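Local coordinates for putative exported protein (Burkholderia pseudomallei, PDB 4JGB) that probably binds NAD(P)H through a Rossmann-type fold and may act as an oxidoreductase on CH-NH groups, though its exact role is not established, at residues A22-R27 with G163-R168; R28-T33 with E198-R203; G116-D121 with A135-Y140; G141-S144 with D150-F153. All coordinates share one frame; numbering follows the deposited sequence.

Interaction 1: A22-R27 with G163-R168; sequences AAEAAR and GERTGR
Glu24 is the first residue of helix 16-27 in this segment to meet Arg165, which reaches in from the loop between strands 159-161 and 170-172. Its CG is anti to the backbone N (chi1 -180°) and the chain bends at chi2, which brings the carboxylate off the helix flank to the edge of the arginine. Arg165, extended from CG to NE, grips it side-on: NE lies 3.2 Å from Glu24 OE1 and NH2 lies 2.9 Å from the same oxygen, which receives both N-H groups on its syn lone pair. A weak third bond runs from Arg165 NH2 to Glu24 OE2, at 3.1 Å. The two flat groups are nearly coplanar, with 16° between them. OE2 has a stronger tie in its salt bridge to Arg28, so the glutamate is shared between two arginines.

One helical turn further on, Arg27 sends its chain out over Arg165 from the opposite direction. The two guanidinium groups stack, centres 3.7 Å apart, with Arg27 NH1 offset toward the rim of the other group, 3.4 Å from Arg165 NE. Both are donors and no bond forms between them; the Glu24 carboxylate at the edge of Arg165 would be expected to offset part of the charge repulsion.

Arg165 also touches Glu189 and Ile193 of helix 188-201, and Glu24 packs on Ile193 as well. The contact thus ties a surface loop late in the chain to the helix of the first beta-alpha-beta unit of a Rossmann-type fold, the unit that in this superfamily carries the dinucleotide site.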
loop_
_atom_site.group_PDB
_atom_site.type_symbol
_atom_site.label_atom_id
_atom_site.label_comp_id
_atom_site.label_asym_id
_atom_site.label_seq_id
_atom_site.Cartn_x
_atom_site.Cartn_y
_atom_site.Cartn_z
ATOM N N ALA A 22 9.951 -1.106 -4.536
ATOM C CA ALA A 22 10.604 -0.675 -5.759
ATOM C C ALA A 22 11.609 -1.696 -6.253
ATOM O O ALA A 22 11.689 -1.952 -7.436
ATOM C CB ALA A 22 11.291 0.694 -5.579
ATOM N N ALA A 23 12.395 -2.257 -5.351
ATOM C CA ALA A 23 13.430 -3.228 -5.720
ATOM C C ALA A 23 12.813 -4.553 -6.195
ATOM O O ALA A 23 13.324 -5.208 -7.139
ATOM C CB ALA A 23 14.356 -3.472 -4.527
ATOM N N GLU A 24 11.730 -4.955 -5.526
ATOM C CA GLU A 24 10.999 -6.183 -5.897
ATOM C C GLU A 24 10.404 -6.045 -7.290
ATOM O O GLU A 24 10.419 -7.009 -8.072
ATOM C CB GLU A 24 9.894 -6.515 -4.876
ATOM C CG GLU A 24 9.075 -7.782 -5.164
ATOM C CD GLU A 24 9.904 -9.073 -5.198
ATOM O OE1 GLU A 24 10.844 -9.188 -4.402
ATOM O OE2 GLU A 24 9.574 -10.009 -5.980
ATOM N N ALA A 25 9.878 -4.866 -7.611
ATOM C CA ALA A 25 9.314 -4.660 -8.937
ATOM C C ALA A 25 10.417 -4.568 -10.012
ATOM O O ALA A 25 10.308 -5.222 -11.051
ATOM C CB ALA A 25 8.396 -3.448 -8.972
ATOM N N ALA A 26 11.477 -3.802 -9.733
ATOM C CA ALA A 26 12.627 -3.683 -10.666
ATOM C C ALA A 26 13.269 -5.030 -10.992
ATOM O O ALA A 26 13.559 -5.305 -12.151
ATOM C CB ALA A 26 13.684 -2.715 -10.134
ATOM N N ARG A 27 13.469 -5.892 -9.984
ATOM C CA ARG A 27 14.192 -7.128 -10.219
ATOM C C ARG A 27 13.376 -8.098 -11.105
ATOM O O ARG A 27 13.955 -9.062 -11.650
ATOM C CB ARG A 27 14.599 -7.803 -8.904
ATOM C CG ARG A 27 13.468 -8.469 -8.088
ATOM C CD ARG A 27 14.006 -8.904 -6.714
ATOM N NE ARG A 27 14.938 -10.037 -6.849
ATOM C CZ ARG A 27 15.752 -10.525 -5.900
ATOM N NH1 ARG A 27 15.803 -10.005 -4.677
ATOM N NH2 ARG A 27 16.536 -11.570 -6.193
ATOM N N GLY A 163 13.507 -8.529 7.175
ATOM C CA GLY A 163 13.653 -9.902 7.638
ATOM C C GLY A 163 14.031 -10.830 6.495
ATOM O O GLY A 163 14.871 -10.489 5.689
ATOM N N GLU A 164 13.396 -12.000 6.403
ATOM C CA GLU A 164 13.771 -12.955 5.351
ATOM C C GLU A 164 12.949 -12.753 4.065
ATOM O O GLU A 164 11.778 -12.441 4.125
ATOM C CB GLU A 164 13.649 -14.397 5.886
ATOM N N ARG A 165 13.583 -12.879 2.899
ATOM C CA ARG A 165 12.874 -12.920 1.636
ATOM C C ARG A 165 12.624 -14.408 1.356
ATOM O O ARG A 165 13.501 -15.099 0.848
ATOM C CB ARG A 165 13.717 -12.249 0.543
ATOM C CG ARG A 165 12.973 -11.936 -0.743
ATOM C CD ARG A 165 13.850 -11.380 -1.874
ATOM N NE ARG A 165 13.023 -11.095 -3.062
ATOM C CZ ARG A 165 12.870 -11.947 -4.068
ATOM N NH1 ARG A 165 13.511 -13.105 -4.051
ATOM N NH2 ARG A 165 12.107 -11.656 -5.097
ATOM N N THR A 166 11.466 -14.932 1.739
ATOM C CA THR A 166 11.219 -16.381 1.564
ATOM C C THR A 166 10.274 -16.684 0.399
ATOM O O THR A 166 10.315 -17.783 -0.198
ATOM C CB THR A 166 10.585 -17.014 2.814
ATOM O OG1 THR A 166 9.217 -16.608 2.902
ATOM C CG2 THR A 166 11.360 -16.631 4.109
ATOM N N GLY A 167 9.373 -15.732 0.131
ATOM C CA GLY A 167 8.340 -15.909 -0.892
ATOM C C GLY A 167 7.245 -16.857 -0.434
ATOM O O GLY A 167 6.416 -17.281 -1.253
ATOM N N ARG A 168 7.249 -17.180 0.866
ATOM C CA ARG A 168 6.270 -18.079 1.484
ATOM C C ARG A 168 5.497 -17.376 2.612
ATOM O O ARG A 168 6.055 -17.040 3.653
ATOM C CB ARG A 168 6.942 -19.364 1.997
ATOM C CG ARG A 168 7.571 -20.218 0.887
ATOM C CD ARG A 168 8.200 -21.523 1.387
ATOM N NE ARG A 168 9.159 -21.311 2.479
ATOM C CZ ARG A 168 10.480 -21.123 2.332
ATOM N NH1 ARG A 168 11.043 -21.127 1.124
ATOM N NH2 ARG A 168 11.260 -20.944 3.406
#

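Interaction 2: R28-T33 with E198-R203; sequences RGHQVT and EIEQGR
Glu200, in the last turn of helix 188-201, reaches across to Arg28 and His30, on the link between helix 16-27 and strand 31-36 in the first beta-alpha-beta unit of the Rossmann-type fold. That link turns at Gly29, whose positive phi closes a Schellman motif at the end of the helix. From CB the chain of Glu200 leaves with CG anti to the carbonyl carbon (chi1 -71°) and runs on extended. CG is the first atom to arrive, 3.6 Å from His30 NE2. CD follows, 3.5 Å from Arg28 NH1 and at the edge of both the imidazole and the guanidinium. At the tip both oxygens share Arg28 NH1 through weak bonds, the one to OE1 at 3.3 Å, and OE2 alone of the two also takes His30. The guanidinium is held more firmly through the salt bridge of NH2 to Glu24 OE2, with Asp197 adding another at NH1. His30 is gripped at both ring nitrogens, for its ND1 is hydrogen-bonded to the backbone N of Leu6. On the other side of the ring, NE2 gives Glu200 OE2 a nearly straight bond of 2.6 Å (170° at the hydrogen), in the imidazole plane and on the oxygen's anti lone pair.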
loop_
_atom_site.group_PDB
_atom_site.type_symbol
_atom_site.label_atom_id
_atom_site.label_comp_id
_atom_site.label_asym_id
_atom_site.label_seq_id
_atom_site.Cartn_x
_atom_site.Cartn_y
_atom_site.Cartn_z
ATOM N N ARG A 28 12.068 -7.827 -11.246
ATOM C CA ARG A 28 11.159 -8.647 -12.081
ATOM C C ARG A 28 11.109 -8.124 -13.523
ATOM O O ARG A 28 10.521 -8.749 -14.421
ATOM C CB ARG A 28 9.726 -8.653 -11.507
ATOM C CG ARG A 28 9.602 -9.213 -10.089
ATOM C CD ARG A 28 8.133 -9.237 -9.618
ATOM N NE ARG A 28 8.019 -9.659 -8.223
ATOM C CZ ARG A 28 6.932 -10.186 -7.638
ATOM N NH1 ARG A 28 5.797 -10.375 -8.297
ATOM N NH2 ARG A 28 6.998 -10.520 -6.358
ATOM N N GLY A 29 11.692 -6.954 -13.740
ATOM C CA GLY A 29 11.724 -6.369 -15.103
ATOM C C GLY A 29 10.623 -5.324 -15.295
ATOM O O GLY A 29 10.446 -4.811 -16.403
ATOM N N HIS A 30 9.891 -4.981 -14.223
ATOM C CA HIS A 30 8.935 -3.857 -14.321
ATOM C C HIS A 30 9.730 -2.575 -14.409
ATOM O O HIS A 30 10.836 -2.501 -13.869
ATOM C CB HIS A 30 7.944 -3.831 -13.138
ATOM C CG HIS A 30 7.089 -5.059 -13.045
ATOM N ND1 HIS A 30 6.288 -5.486 -14.081
ATOM C CD2 HIS A 30 6.897 -5.939 -12.034
ATOM C CE1 HIS A 30 5.655 -6.585 -13.719
ATOM N NE2 HIS A 30 5.992 -6.869 -12.474
ATOM N N GLN A 31 9.197 -1.580 -15.111
ATOM C CA GLN A 31 9.782 -0.232 -15.142
ATOM C C GLN A 31 9.230 0.606 -13.980
ATOM O O GLN A 31 8.048 0.993 -13.977
ATOM C CB GLN A 31 9.478 0.443 -16.489
ATOM C CG GLN A 31 10.056 1.836 -16.667
ATOM C CD GLN A 31 9.287 2.668 -17.686
ATOM O OE1 GLN A 31 8.537 3.611 -17.335
ATOM N NE2 GLN A 31 9.445 2.317 -18.947
ATOM N N VAL A 32 10.087 0.883 -13.001
ATOM C CA VAL A 32 9.681 1.610 -11.795
ATOM C C VAL A 32 10.143 3.068 -11.827
ATOM O O VAL A 32 11.304 3.367 -12.116
ATOM C CB VAL A 32 10.248 0.957 -10.510
ATOM C CG1 VAL A 32 9.675 1.616 -9.252
ATOM C CG2 VAL A 32 10.019 -0.548 -10.525
ATOM N N THR A 33 9.206 3.960 -11.528
ATOM C CA THR A 33 9.480 5.386 -11.371
ATOM C C THR A 33 9.131 5.815 -9.946
ATOM O O THR A 33 7.980 5.783 -9.571
ATOM C CB THR A 33 8.666 6.186 -12.417
ATOM O OG1 THR A 33 8.899 5.603 -13.712
ATOM C CG2 THR A 33 9.052 7.693 -12.406
ATOM N N GLU A 198 0.379 -8.737 -6.264
ATOM C CA GLU A 198 -1.002 -8.261 -6.338
ATOM C C GLU A 198 -1.171 -7.257 -7.465
ATOM O O GLU A 198 -2.188 -7.264 -8.160
ATOM C CB GLU A 198 -1.511 -7.698 -4.993
ATOM C CG GLU A 198 -2.954 -7.139 -5.020
ATOM C CD GLU A 198 -3.984 -8.067 -5.693
ATOM O OE1 GLU A 198 -3.740 -9.299 -5.754
ATOM O OE2 GLU A 198 -5.052 -7.567 -6.153
ATOM N N ILE A 199 -0.164 -6.406 -7.643
ATOM C CA ILE A 199 -0.073 -5.533 -8.826
ATOM C C ILE A 199 -0.207 -6.319 -10.131
ATOM O O ILE A 199 -0.921 -5.890 -11.034
ATOM C CB ILE A 199 1.232 -4.699 -8.838
ATOM C CG1 ILE A 199 1.216 -3.675 -7.684
ATOM C CG2 ILE A 199 1.429 -4.001 -10.191
ATOM C CD1 ILE A 199 2.443 -2.792 -7.616
ATOM N N GLU A 200 0.453 -7.468 -10.221
ATOM C CA GLU A 200 0.408 -8.313 -11.429
ATOM C C GLU A 200 -0.884 -9.122 -11.518
ATOM O O GLU A 200 -1.416 -9.269 -12.586
ATOM C CB GLU A 200 1.572 -9.302 -11.444
ATOM C CG GLU A 200 2.931 -8.663 -11.694
ATOM C CD GLU A 200 4.071 -9.557 -11.243
ATOM O OE1 GLU A 200 3.815 -10.730 -10.879
ATOM O OE2 GLU A 200 5.225 -9.070 -11.234
ATOM N N GLN A 201 -1.375 -9.648 -10.391
ATOM C CA GLN A 201 -2.439 -10.676 -10.408
ATOM C C GLN A 201 -3.858 -10.175 -10.230
ATOM O O GLN A 201 -4.809 -10.830 -10.659
ATOM C CB GLN A 201 -2.178 -11.726 -9.309
ATOM C CG GLN A 201 -0.833 -12.399 -9.479
ATOM C CD GLN A 201 -0.355 -13.113 -8.245
ATOM O OE1 GLN A 201 -0.949 -13.008 -7.170
ATOM N NE2 GLN A 201 0.721 -13.880 -8.397
ATOM N N GLY A 202 -4.019 -9.044 -9.565
ATOM C CA GLY A 202 -5.358 -8.539 -9.291
ATOM C C GLY A 202 -6.287 -9.545 -8.604
ATOM O O GLY A 202 -7.426 -9.770 -9.052
ATOM N N ARG A 203 -5.816 -10.144 -7.511
ATOM C CA ARG A 203 -6.657 -11.062 -6.753
ATOM C C ARG A 203 -7.638 -10.309 -5.832
ATOM O O ARG A 203 -8.665 -10.870 -5.433
ATOM C CB ARG A 203 -5.827 -12.075 -5.950
ATOM C CG ARG A 203 -5.252 -13.239 -6.767
ATOM C CD ARG A 203 -4.241 -14.030 -5.942
ATOM N NE ARG A 203 -4.923 -14.748 -4.878
ATOM C CZ ARG A 203 -4.503 -14.866 -3.625
ATOM N NH1 ARG A 203 -3.330 -14.335 -3.218
ATOM N NH2 ARG A 203 -5.262 -15.545 -2.769
#

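Interaction 3: G116-D121 with A135-Y140; sequences GKQLVD and AHRDAY
Within 135-140, Arg137 makes the close contacts, holding Gln118 and Asp121 with one guanidinium. With chi1 at 165° its chain sets off on the side away from its own N, and the bend at chi3 turns the planar end so that its edge faces 116-121. NE and NH2 both bond to Gln118 OE1, at 2.9 Å and 3.1 Å. This is a side-on grip in the guanidinium plane, but the two donors reach the oxygen from the same face of the amide, well above its plane. NH2 makes a second, shorter bond, 2.6 Å to Asp121 OD2, a salt bridge that meets the carboxylate from above. Beyond strand 117-118, which pairs antiparallel with 112-114, the chain enters a 3-10 turn at 119-121, with Asp121 N bonded to Gln118 O; this brings amide and carboxylate to the same arginine. The excursion, between strand 101-105 and helix 130-143 of the Rossmann-type fold, is thereby fastened to the helix. NH1 adds a water bridge: the water accepts from NH1 at 2.8 Å and donates to Asp121 OD1 at 2.7 Å. Val120 CG1 comes obliquely to within 3.3 Å of NH2. Further along, the Tyr140 ring meets that of Phe153, planes inclined by about 50°.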
loop_
_atom_site.group_PDB
_atom_site.type_symbol
_atom_site.label_atom_id
_atom_site.label_comp_id
_atom_site.label_asym_id
_atom_site.label_seq_id
_atom_site.Cartn_x
_atom_site.Cartn_y
_atom_site.Cartn_z
ATOM N N GLY A 116 -17.401 -7.292 10.812
ATOM C CA GLY A 116 -17.584 -5.912 11.273
ATOM C C GLY A 116 -16.698 -5.464 12.423
ATOM O O GLY A 116 -16.899 -4.357 12.963
ATOM N N LYS A 117 -15.722 -6.302 12.787
ATOM C CA LYS A 117 -14.806 -6.030 13.928
ATOM C C LYS A 117 -13.355 -5.982 13.483
ATOM O O LYS A 117 -12.844 -6.961 12.946
ATOM C CB LYS A 117 -14.951 -7.074 15.031
ATOM C CG LYS A 117 -16.226 -6.929 15.818
ATOM C CD LYS A 117 -16.427 -8.055 16.818
ATOM C CE LYS A 117 -17.913 -8.259 17.052
ATOM N NZ LYS A 117 -18.657 -7.022 16.669
ATOM N N GLN A 118 -12.717 -4.837 13.721
ATOM C CA GLN A 118 -11.345 -4.583 13.340
ATOM C C GLN A 118 -10.344 -4.685 14.518
ATOM O O GLN A 118 -10.700 -4.461 15.676
ATOM C CB GLN A 118 -11.236 -3.215 12.702
ATOM C CG GLN A 118 -11.887 -3.138 11.308
ATOM C CD GLN A 118 -11.709 -1.778 10.643
ATOM O OE1 GLN A 118 -11.227 -0.815 11.272
ATOM N NE2 GLN A 118 -12.077 -1.691 9.347
ATOM N N LEU A 119 -9.091 -5.003 14.184
ATOM C CA LEU A 119 -8.034 -5.129 15.166
ATOM C C LEU A 119 -7.901 -3.905 16.110
ATOM O O LEU A 119 -7.706 -4.062 17.321
ATOM C CB LEU A 119 -6.691 -5.411 14.467
ATOM C CG LEU A 119 -5.484 -5.700 15.379
ATOM C CD1 LEU A 119 -5.684 -6.894 16.293
ATOM C CD2 LEU A 119 -4.230 -5.855 14.517
ATOM N N VAL A 120 -8.001 -2.698 15.548
ATOM C CA VAL A 120 -7.813 -1.470 16.351
ATOM C C VAL A 120 -8.780 -1.452 17.537
ATOM O O VAL A 120 -8.465 -0.898 18.598
ATOM C CB VAL A 120 -8.009 -0.193 15.507
ATOM C CG1 VAL A 120 -9.421 -0.145 14.912
ATOM C CG2 VAL A 120 -7.727 1.068 16.345
ATOM N N ASP A 121 -9.939 -2.103 17.379
ATOM C CA ASP A 121 -10.939 -2.062 18.450
ATOM C C ASP A 121 -10.829 -3.211 19.449
ATOM O O ASP A 121 -11.680 -3.303 20.334
ATOM C CB ASP A 121 -12.361 -1.962 17.893
ATOM C CG ASP A 121 -12.595 -0.656 17.189
ATOM O OD1 ASP A 121 -12.084 0.375 17.707
ATOM O OD2 ASP A 121 -13.222 -0.657 16.103
ATOM N N ALA A 135 -7.255 6.548 10.939
ATOM C CA ALA A 135 -7.026 7.198 9.635
ATOM C C ALA A 135 -7.030 6.163 8.486
ATOM O O ALA A 135 -7.654 6.402 7.439
ATOM C CB ALA A 135 -5.717 7.966 9.653
ATOM N N HIS A 136 -6.376 5.003 8.676
ATOM C CA HIS A 136 -6.465 3.968 7.630
ATOM C C HIS A 136 -7.901 3.504 7.420
ATOM O O HIS A 136 -8.324 3.319 6.270
ATOM C CB HIS A 136 -5.556 2.761 7.906
ATOM C CG HIS A 136 -4.118 3.069 7.717
ATOM N ND1 HIS A 136 -3.597 3.428 6.489
ATOM C CD2 HIS A 136 -3.096 3.125 8.594
ATOM C CE1 HIS A 136 -2.305 3.665 6.618
ATOM N NE2 HIS A 136 -1.976 3.481 7.886
ATOM N N ARG A 137 -8.638 3.334 8.523
ATOM C CA ARG A 137 -10.038 2.937 8.443
ATOM C C ARG A 137 -10.846 3.860 7.556
ATOM O O ARG A 137 -11.621 3.380 6.739
ATOM C CB ARG A 137 -10.698 2.878 9.815
ATOM C CG ARG A 137 -12.228 2.825 9.738
ATOM C CD ARG A 137 -12.861 2.913 11.124
ATOM N NE ARG A 137 -12.602 1.696 11.900
ATOM C CZ ARG A 137 -12.818 1.578 13.209
ATOM N NH1 ARG A 137 -13.295 2.605 13.905
ATOM N NH2 ARG A 137 -12.532 0.435 13.825
ATOM N N ASP A 138 -10.658 5.173 7.727
ATOM C CA ASP A 138 -11.340 6.178 6.895
ATOM C C ASP A 138 -10.862 6.201 5.438
ATOM O O ASP A 138 -11.658 6.383 4.534
ATOM C CB ASP A 138 -11.169 7.565 7.502
ATOM C CG ASP A 138 -11.831 7.700 8.873
ATOM O OD1 ASP A 138 -12.645 6.805 9.268
ATOM O OD2 ASP A 138 -11.512 8.707 9.549
ATOM N N ALA A 139 -9.559 6.044 5.222
ATOM C CA ALA A 139 -8.997 5.874 3.880
ATOM C C ALA A 139 -9.684 4.698 3.177
ATOM O O ALA A 139 -10.190 4.840 2.062
ATOM C CB ALA A 139 -7.492 5.663 3.944
ATOM N N TYR A 140 -9.731 3.550 3.843
ATOM C CA TYR A 140 -10.451 2.388 3.308
ATOM C C TYR A 140 -11.951 2.682 3.122
ATOM O O TYR A 140 -12.519 2.339 2.102
ATOM C CB TYR A 140 -10.257 1.149 4.185
ATOM C CG TYR A 140 -11.050 -0.027 3.661
ATOM C CD1 TYR A 140 -10.608 -0.733 2.544
ATOM C CD2 TYR A 140 -12.263 -0.421 4.262
ATOM C CE1 TYR A 140 -11.328 -1.803 2.033
ATOM C CE2 TYR A 140 -12.992 -1.500 3.751
ATOM C CZ TYR A 140 -12.511 -2.185 2.639
ATOM O OH TYR A 140 -13.185 -3.255 2.106
HETATM O O HOH W 1 -13.300 2.561 16.698
#

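Interaction 4: G141-S144 with D150-F153; sequences GYLS and DWTF
Leu143, in the last turn of helix 130-143, and Trp151, at the start of strand 150-155, bring the two backbones closest, with CA atoms 7.7 Å apart. Five residues link the segments, so the chain leaves the helix, turns back through a short loop and enters the sheet beneath it. Both Leu143 and Trp151 point their CB atoms across the gap. Trp151 has CG between its backbone N and carbonyl carbon (chi1 61°), which swings the indole up against the helix end. Leu143 CB sits over one face of it, 3.8 Å from the centroid of the six-membered ring and only 5° off the normal, a CH-pi contact almost exactly centred. The leucine's CD2 reaches the five-membered part, 4.1 Å from Trp151 CG, while CD1 leans the other way to lie 3.9 Å from Phe153 CD1. One leucine thus bridges two aromatic residues on the same side of the strand. The indole N-H is taken up by Val146 O in the connecting loop. Leu143 also packs on Val91 of helix 83-97 and, with Phe153, on Val104 of strand 101-105; so the leucine lies in the layer between helices 83-97 and 130-143 and the parallel sheet of the Rossmann-type fold, where strand 150-155 runs between 101-105 and 207-212.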
loop_
_atom_site.group_PDB
_atom_site.type_symbol
_atom_site.label_atom_id
_atom_site.label_comp_id
_atom_site.label_asym_id
_atom_site.label_seq_id
_atom_site.Cartn_x
_atom_site.Cartn_y
_atom_site.Cartn_z
ATOM N N GLY A 141 -12.586 3.317 4.111
ATOM C CA GLY A 141 -13.960 3.821 3.947
ATOM C C GLY A 141 -14.157 4.676 2.699
ATOM O O GLY A 141 -15.138 4.520 1.971
ATOM N N TYR A 142 -13.226 5.587 2.431
ATOM C CA TYR A 142 -13.341 6.400 1.226
ATOM C C TYR A 142 -13.227 5.572 -0.074
ATOM O O TYR A 142 -14.058 5.689 -0.988
ATOM C CB TYR A 142 -12.343 7.567 1.233
ATOM C CG TYR A 142 -12.245 8.195 -0.117
ATOM C CD1 TYR A 142 -13.239 9.053 -0.575
ATOM C CD2 TYR A 142 -11.169 7.899 -0.973
ATOM C CE1 TYR A 142 -13.164 9.619 -1.843
ATOM C CE2 TYR A 142 -11.089 8.461 -2.240
ATOM C CZ TYR A 142 -12.088 9.322 -2.656
ATOM O OH TYR A 142 -12.023 9.894 -3.897
ATOM N N LEU A 143 -12.188 4.744 -0.148
ATOM C CA LEU A 143 -11.964 3.854 -1.284
ATOM C C LEU A 143 -13.128 2.892 -1.604
ATOM O O LEU A 143 -13.323 2.522 -2.768
ATOM C CB LEU A 143 -10.662 3.069 -1.077
ATOM C CG LEU A 143 -9.365 3.842 -1.249
ATOM C CD1 LEU A 143 -8.212 3.002 -0.690
ATOM C CD2 LEU A 143 -9.116 4.211 -2.716
ATOM N N SER A 144 -13.901 2.493 -0.590
ATOM C CA SER A 144 -15.075 1.625 -0.793
ATOM C C SER A 144 -16.167 2.317 -1.611
ATOM O O SER A 144 -17.071 1.664 -2.154
ATOM C CB SER A 144 -15.650 1.168 0.556
ATOM O OG SER A 144 -14.631 0.660 1.393
ATOM N N ASP A 150 -9.550 0.109 -10.345
ATOM C CA ASP A 150 -9.061 -1.162 -9.747
ATOM C C ASP A 150 -8.080 -0.911 -8.608
ATOM O O ASP A 150 -6.867 -1.043 -8.753
ATOM C CB ASP A 150 -8.391 -2.054 -10.785
ATOM C CG ASP A 150 -9.336 -2.468 -11.892
ATOM O OD1 ASP A 150 -10.574 -2.455 -11.673
ATOM O OD2 ASP A 150 -8.832 -2.791 -12.988
ATOM N N TRP A 151 -8.629 -0.543 -7.463
ATOM C CA TRP A 151 -7.818 -0.241 -6.326
ATOM C C TRP A 151 -7.707 -1.452 -5.422
ATOM O O TRP A 151 -8.559 -2.351 -5.449
ATOM C CB TRP A 151 -8.346 1.021 -5.598
ATOM C CG TRP A 151 -9.757 0.882 -5.064
ATOM C CD1 TRP A 151 -10.926 1.352 -5.641
ATOM C CD2 TRP A 151 -10.145 0.245 -3.840
ATOM N NE1 TRP A 151 -12.004 1.052 -4.842
ATOM C CE2 TRP A 151 -11.560 0.369 -3.734
ATOM C CE3 TRP A 151 -9.442 -0.417 -2.826
ATOM C CZ2 TRP A 151 -12.290 -0.169 -2.649
ATOM C CZ3 TRP A 151 -10.173 -0.947 -1.725
ATOM C CH2 TRP A 151 -11.578 -0.833 -1.667
ATOM N N THR A 152 -6.628 -1.473 -4.642
ATOM C CA THR A 152 -6.397 -2.485 -3.617
ATOM C C THR A 152 -5.830 -1.784 -2.385
ATOM O O THR A 152 -4.900 -0.978 -2.489
ATOM C CB THR A 152 -5.402 -3.570 -4.105
ATOM O OG1 THR A 152 -6.067 -4.403 -5.052
ATOM C CG2 THR A 152 -4.946 -4.478 -2.931
ATOM N N PHE A 153 -6.399 -2.071 -1.219
ATOM C CA PHE A 153 -5.938 -1.453 0.008
ATOM C C PHE A 153 -5.182 -2.565 0.719
ATOM O O PHE A 153 -5.803 -3.468 1.283
ATOM C CB PHE A 153 -7.161 -0.985 0.777
ATOM C CG PHE A 153 -6.877 -0.363 2.119
ATOM C CD1 PHE A 153 -6.501 0.980 2.225
ATOM C CD2 PHE A 153 -7.064 -1.103 3.292
ATOM C CE1 PHE A 153 -6.289 1.548 3.482
ATOM C CE2 PHE A 153 -6.832 -0.536 4.546
ATOM C CZ PHE A 153 -6.449 0.793 4.640
#

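Interactions 1 and 2 adjoin each other: helix 16-27 leads through the Schellman motif at Gly29 into strand 31-36, and Arg28 bonds to Glu24, so their charged groups form one network beside helix 188-201. Interactions 3 and 4 share helix 130-143 and touch through Tyr140 and Trp151; they lie across the chain's centre from interaction 1, with centres 27 Å and 24 Å from its own. Chemistry follows depth. Interactions 1, 2 and 3 are only partly buried and rely on charged and polar groups, arginine with carboxylates or an amide in 1 and 3, and in 2 chiefly a histidine-carboxylate bond, whereas interaction 4 is buried and apolar, helix against sheet. Interactions 2 and 4 touch at a long, at best weak contact between Glu198 and Thr152.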